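Local coordinates for protein endonuclease V (Bacillus subtilis, PDB 3GA2) that probably repairs deaminated bases in DNA, using magnesium to cleave the second phosphodiester bond 3' to a deoxyinosine, at residues A[49-63]-A[72-84]. The protein carries 1 engineered substitution. Numbering follows the deposited sequence.
Sequences YWEQDGEPYGVCCII and VIEKVHSMGRISV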
loop_
_atom_site.group_PDB
_atom_site.type_symbol
_atom_site.label_atom_id
_atom_site.label_comp_id
_atom_site.label_asym_id
_atom_site.label_seq_id
_atom_site.Cartn_x
_atom_site.Cartn_y
_atom_site.Cartn_z
ATOM N N TYR A 49 -10.361 10.016 1.960
ATOM C CA TYR A 49 -11.779 10.009 2.304
ATOM C C TYR A 49 -12.235 11.342 2.877
ATOM O O TYR A 49 -11.421 12.132 3.356
ATOM C CB TYR A 49 -12.074 8.906 3.324
ATOM C CG TYR A 49 -11.479 7.569 2.964
ATOM C CD1 TYR A 49 -10.123 7.311 3.162
ATOM C CD2 TYR A 49 -12.268 6.567 2.405
ATOM C CE1 TYR A 49 -9.566 6.087 2.809
ATOM C CE2 TYR A 49 -11.720 5.341 2.048
ATOM C CZ TYR A 49 -10.370 5.108 2.253
ATOM O OH TYR A 49 -9.820 3.900 1.895
ATOM N N TRP A 50 -13.544 11.578 2.835
ATOM C CA TRP A 50 -14.124 12.812 3.353
ATOM C C TRP A 50 -15.634 12.660 3.514
ATOM O O TRP A 50 -16.266 11.879 2.805
ATOM C CB TRP A 50 -13.831 13.968 2.400
ATOM C CG TRP A 50 -14.643 13.916 1.147
ATOM C CD1 TRP A 50 -15.812 14.577 0.900
ATOM C CD2 TRP A 50 -14.372 13.129 -0.017
ATOM N NE1 TRP A 50 -16.288 14.248 -0.348
ATOM C CE2 TRP A 50 -15.424 13.361 -0.932
ATOM C CE3 TRP A 50 -13.345 12.246 -0.376
ATOM C CZ2 TRP A 50 -15.476 12.743 -2.186
ATOM C CZ3 TRP A 50 -13.397 11.631 -1.623
ATOM C CH2 TRP A 50 -14.458 11.883 -2.513
ATOM N N GLU A 51 -16.200 13.415 4.452
ATOM C CA GLU A 51 -17.634 13.390 4.713
ATOM C C GLU A 51 -18.370 14.120 3.594
ATOM O O GLU A 51 -17.913 15.161 3.122
ATOM C CB GLU A 51 -17.934 14.067 6.055
ATOM C CG GLU A 51 -17.385 15.487 6.173
ATOM C CD GLU A 51 -17.765 16.164 7.482
ATOM O OE1 GLU A 51 -18.974 16.380 7.713
ATOM O OE2 GLU A 51 -16.855 16.482 8.279
ATOM N N GLN A 52 -19.508 13.578 3.168
ATOM C CA GLN A 52 -20.276 14.204 2.097
ATOM C C GLN A 52 -21.763 13.854 2.123
ATOM O O GLN A 52 -22.150 12.711 1.875
ATOM C CB GLN A 52 -19.682 13.819 0.740
ATOM C CG GLN A 52 -20.256 14.595 -0.432
ATOM C CD GLN A 52 -20.025 16.089 -0.305
ATOM O OE1 GLN A 52 -18.884 16.547 -0.219
ATOM N NE2 GLN A 52 -21.109 16.857 -0.294
ATOM N N ASP A 53 -22.587 14.854 2.423
ATOM C CA ASP A 53 -24.037 14.690 2.469
ATOM C C ASP A 53 -24.475 13.594 3.437
ATOM O O ASP A 53 -25.581 13.064 3.328
ATOM C CB ASP A 53 -24.567 14.380 1.064
ATOM C CG ASP A 53 -26.067 14.557 0.954
ATOM O OD1 ASP A 53 -26.546 15.698 1.132
ATOM O OD2 ASP A 53 -26.768 13.557 0.688
ATOM N N GLY A 54 -23.606 13.257 4.385
ATOM C CA GLY A 54 -23.942 12.228 5.353
ATOM C C GLY A 54 -23.380 10.859 5.019
ATOM O O GLY A 54 -23.483 9.931 5.823
ATOM N N GLU A 55 -22.794 10.720 3.834
ATOM C CA GLU A 55 -22.213 9.446 3.424
ATOM C C GLU A 55 -20.714 9.580 3.191
ATOM O O GLU A 55 -20.243 10.596 2.682
ATOM C CB GLU A 55 -22.887 8.925 2.150
ATOM C CG GLU A 55 -24.369 8.622 2.309
ATOM C CD GLU A 55 -25.219 9.872 2.298
ATOM O OE1 GLU A 55 -26.421 9.781 2.626
ATOM O OE2 GLU A 55 -24.685 10.946 1.950
ATOM N N PRO A 56 -19.943 8.548 3.564
ATOM C CA PRO A 56 -18.487 8.547 3.400
ATOM C C PRO A 56 -18.049 8.202 1.977
ATOM O O PRO A 56 -18.531 7.235 1.390
ATOM C CB PRO A 56 -18.043 7.499 4.408
ATOM C CG PRO A 56 -19.127 6.474 4.277
ATOM C CD PRO A 56 -20.389 7.322 4.253
ATOM N N TYR A 57 -17.134 8.997 1.431
ATOM C CA TYR A 57 -16.627 8.759 0.084
ATOM C C TYR A 57 -15.126 8.514 0.073
ATOM O O TYR A 57 -14.434 8.751 1.065
ATOM C CB TYR A 57 -16.933 9.944 -0.836
ATOM C CG TYR A 57 -18.384 10.080 -1.225
ATOM C CD1 TYR A 57 -19.328 10.566 -0.321
ATOM C CD2 TYR A 57 -18.815 9.732 -2.504
ATOM C CE1 TYR A 57 -20.669 10.705 -0.682
ATOM C CE2 TYR A 57 -20.150 9.866 -2.874
ATOM C CZ TYR A 57 -21.070 10.354 -1.959
ATOM O OH TYR A 57 -22.387 10.492 -2.327
ATOM N N GLY A 58 -14.627 8.051 -1.067
ATOM C CA GLY A 58 -13.208 7.785 -1.191
ATOM C C GLY A 58 -12.710 7.878 -2.618
ATOM O O GLY A 58 -13.421 7.539 -3.565
ATOM N N VAL A 59 -11.482 8.355 -2.771
ATOM C CA VAL A 59 -10.874 8.475 -4.086
ATOM C C VAL A 59 -9.509 7.803 -4.079
ATOM O O VAL A 59 -8.636 8.149 -3.282
ATOM C CB VAL A 59 -10.681 9.947 -4.495
ATOM C CG1 VAL A 59 -10.049 10.020 -5.876
ATOM C CG2 VAL A 59 -12.013 10.663 -4.495
ATOM N N CYS A 60 -9.329 6.838 -4.972
ATOM C CA CYS A 60 -8.060 6.132 -5.075
ATOM C C CYS A 60 -7.318 6.599 -6.312
ATOM O O CYS A 60 -7.879 6.622 -7.406
ATOM C CB CYS A 60 -8.279 4.621 -5.178
ATOM S SG CYS A 60 -6.776 3.709 -5.666
ATOM N N CYS A 61 -6.059 6.978 -6.131
ATOM C CA CYS A 61 -5.227 7.420 -7.237
ATOM C C CYS A 61 -4.056 6.470 -7.401
ATOM O O CYS A 61 -3.460 6.013 -6.421
ATOM C CB CYS A 61 -4.664 8.822 -6.994
ATOM S SG CYS A 61 -5.848 10.180 -7.069
ATOM N N ILE A 62 -3.734 6.173 -8.649
ATOM C CA ILE A 62 -2.603 5.322 -8.965
ATOM C C ILE A 62 -1.714 6.169 -9.860
ATOM O O ILE A 62 -2.159 6.689 -10.884
ATOM C CB ILE A 62 -3.029 4.045 -9.720
ATOM C CG1 ILE A 62 -3.857 3.145 -8.799
ATOM C CG2 ILE A 62 -1.794 3.293 -10.218
ATOM C CD1 ILE A 62 -4.358 1.873 -9.463
ATOM N N ILE A 63 -0.463 6.331 -9.449
ATOM C CA ILE A 63 0.502 7.106 -10.210
ATOM C C ILE A 63 1.566 6.133 -10.683
ATOM O O ILE A 63 2.184 5.458 -9.867
ATOM C CB ILE A 63 1.190 8.169 -9.337
ATOM C CG1 ILE A 63 0.140 9.001 -8.605
ATOM C CG2 ILE A 63 2.075 9.051 -10.203
ATOM C CD1 ILE A 63 -0.784 9.777 -9.524
ATOM N N VAL A 72 6.549 10.636 -14.406
ATOM C CA VAL A 72 5.177 10.145 -14.407
ATOM C C VAL A 72 4.753 9.813 -15.833
ATOM O O VAL A 72 4.859 10.648 -16.731
ATOM C CB VAL A 72 4.224 11.204 -13.822
ATOM C CG1 VAL A 72 2.796 10.703 -13.859
ATOM C CG2 VAL A 72 4.642 11.537 -12.404
ATOM N N ILE A 73 4.280 8.591 -16.042
ATOM C CA ILE A 73 3.854 8.184 -17.371
ATOM C C ILE A 73 2.358 7.963 -17.461
ATOM O O ILE A 73 1.796 7.944 -18.552
ATOM C CB ILE A 73 4.581 6.901 -17.829
ATOM C CG1 ILE A 73 4.313 5.762 -16.845
ATOM C CG2 ILE A 73 6.063 7.181 -17.952
ATOM C CD1 ILE A 73 5.029 4.473 -17.195
ATOM N N GLU A 74 1.707 7.793 -16.319
ATOM C CA GLU A 74 0.267 7.581 -16.314
ATOM C C GLU A 74 -0.360 7.873 -14.953
ATOM O O GLU A 74 0.242 7.634 -13.904
ATOM C CB GLU A 74 -0.055 6.138 -16.744
ATOM C CG GLU A 74 -1.542 5.784 -16.676
ATOM C CD GLU A 74 -1.867 4.425 -17.280
ATOM O OE1 GLU A 74 -1.143 3.444 -17.002
ATOM O OE2 GLU A 74 -2.863 4.332 -18.024
ATOM N N LYS A 75 -1.576 8.405 -14.983
ATOM C CA LYS A 75 -2.307 8.708 -13.762
ATOM C C LYS A 75 -3.770 8.338 -13.959
ATOM O O LYS A 75 -4.371 8.665 -14.982
ATOM C CB LYS A 75 -2.189 10.195 -13.402
ATOM C CG LYS A 75 -0.774 10.636 -13.075
ATOM C CD LYS A 75 -0.744 11.941 -12.295
ATOM C CE LYS A 75 -1.280 13.103 -13.103
ATOM N NZ LYS A 75 -1.214 14.374 -12.332
ATOM N N VAL A 76 -4.330 7.625 -12.991
ATOM C CA VAL A 76 -5.731 7.223 -13.048
ATOM C C VAL A 76 -6.311 7.343 -11.660
ATOM O O VAL A 76 -5.577 7.450 -10.679
ATOM C CB VAL A 76 -5.907 5.749 -13.503
ATOM C CG1 VAL A 76 -5.437 5.580 -14.934
ATOM C CG2 VAL A 76 -5.143 4.817 -12.564
ATOM N N HIS A 77 -7.631 7.331 -11.567
ATOM C CA HIS A 77 -8.254 7.415 -10.265
ATOM C C HIS A 77 -9.634 6.795 -10.307
ATOM O O HIS A 77 -10.231 6.627 -11.370
ATOM C CB HIS A 77 -8.334 8.870 -9.791
ATOM C CG HIS A 77 -9.327 9.697 -10.540
ATOM N ND1 HIS A 77 -10.681 9.643 -10.287
ATOM C CD2 HIS A 77 -9.169 10.573 -11.558
ATOM C CE1 HIS A 77 -11.314 10.449 -11.119
ATOM N NE2 HIS A 77 -10.418 11.025 -11.903
ATOM N N SER A 78 -10.122 6.443 -9.129
ATOM C CA SER A 78 -11.426 5.841 -8.982
ATOM C C SER A 78 -12.107 6.643 -7.880
ATOM O O SER A 78 -11.448 7.086 -6.937
ATOM C CB SER A 78 -11.267 4.376 -8.566
ATOM O OG SER A 78 -12.504 3.690 -8.623
HETATM N N MSE A 79 -13.414 6.846 -8.003
HETATM C CA MSE A 79 -14.154 7.604 -7.001
HETATM C C MSE A 79 -15.548 7.019 -6.813
HETATM O O MSE A 79 -16.181 6.589 -7.776
HETATM C CB MSE A 79 -14.240 9.076 -7.424
HETATM C CG MSE A 79 -14.813 10.021 -6.374
HETATM SE SE MSE A 79 -16.749 10.163 -6.400
HETATM C CE MSE A 79 -16.909 11.473 -7.814
ATOM N N GLY A 80 -16.008 6.990 -5.564
ATOM C CA GLY A 80 -17.323 6.453 -5.256
ATOM C C GLY A 80 -17.602 6.405 -3.761
ATOM O O GLY A 80 -16.678 6.473 -2.951
ATOM N N ARG A 81 -18.872 6.285 -3.386
ATOM C CA ARG A 81 -19.238 6.228 -1.972
ATOM C C ARG A 81 -18.659 4.969 -1.340
ATOM O O ARG A 81 -18.905 3.857 -1.808
ATOM C CB ARG A 81 -20.764 6.233 -1.807
ATOM C CG ARG A 81 -21.234 6.348 -0.359
ATOM C CD ARG A 81 -22.750 6.403 -0.271
ATOM N NE ARG A 81 -23.368 5.144 -0.676
ATOM C CZ ARG A 81 -23.288 4.015 0.021
ATOM N NH1 ARG A 81 -22.614 3.985 1.163
ATOM N NH2 ARG A 81 -23.878 2.916 -0.427
ATOM N N ILE A 82 -17.883 5.149 -0.278
ATOM C CA ILE A 82 -17.269 4.024 0.412
ATOM C C ILE A 82 -18.316 3.330 1.279
ATOM O O ILE A 82 -19.175 3.987 1.866
ATOM C CB ILE A 82 -16.102 4.497 1.307
ATOM C CG1 ILE A 82 -14.992 3.450 1.302
ATOM C CG2 ILE A 82 -16.585 4.742 2.729
ATOM C CD1 ILE A 82 -14.210 3.415 0.010
ATOM N N SER A 83 -18.240 2.006 1.361
ATOM C CA SER A 83 -19.188 1.238 2.158
ATOM C C SER A 83 -18.984 1.460 3.656
ATOM O O SER A 83 -17.863 1.385 4.160
ATOM C CB SER A 83 -19.055 -0.255 1.838
ATOM O OG SER A 83 -17.757 -0.734 2.143
ATOM N N VAL A 84 -20.075 1.738 4.364
ATOM C CA VAL A 84 -20.016 1.967 5.805
ATOM C C VAL A 84 -19.599 0.687 6.527
ATOM O O VAL A 84 -20.211 -0.365 6.348
ATOM C CB VAL A 84 -21.384 2.432 6.350
ATOM C CG1 VAL A 84 -22.474 1.467 5.910
ATOM C CG2 VAL A 84 -21.337 2.527 7.870
#
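The ring of Tyr57 lies over the backbone of Arg81, whose CA sits 4.0 Å from the ring centroid in a CH-pi contact, while Arg81 CB lies over the same face, also off-centre. CG of Tyr57 stands anti to its carbonyl carbon (chi1 -72°), which turns the ring across the neighbouring strand; its own CB rests on one face of the Trp50 indole. With an alanine in place of Tyr57, the backbone of Arg81 would probably lose its aromatic cover. Beyond Tyr57, the aliphatic part of Arg81 continues past Glu55, Arg81 CD meeting Glu55 CB at 3.5 Å, although the guanidinium and carboxylate do not touch.

This pairing belongs to a beta hairpin: strands 55-63 and 72-81 run antiparallel at 167°, and 72-81 forms an outer edge of the mixed sheet in this RNase H-like nuclease. Cys60 and Ser78 bond reciprocally, Ser78 N reaching Cys60 O at 2.8 Å. Ile62 and Val76 do likewise. Gly58 N donates to Gly80 O, while the bond from Gly80 N back to Gly58 O is weak.

On one face, Val59 CG2 presses tightly on CG of Met79, here selenomethionine (3.4 Å), and further along Ile63 and Lys75 lie side by side, Ile63 CD1 against Lys75 CD; the Lys75 ammonium forms a salt bridge with Glu225. The other face carries Ile62 and Ser78 against helix 96-105. Where strand 72-81 ends, Ile82 N bonds to Pro56 O at 2.7 Å, and the Ile82 side chain enters between two partners: CG2 packs on Pro56 CG, while CD1 meets the edge of the Tyr49 ring at CE2 (3.8 Å).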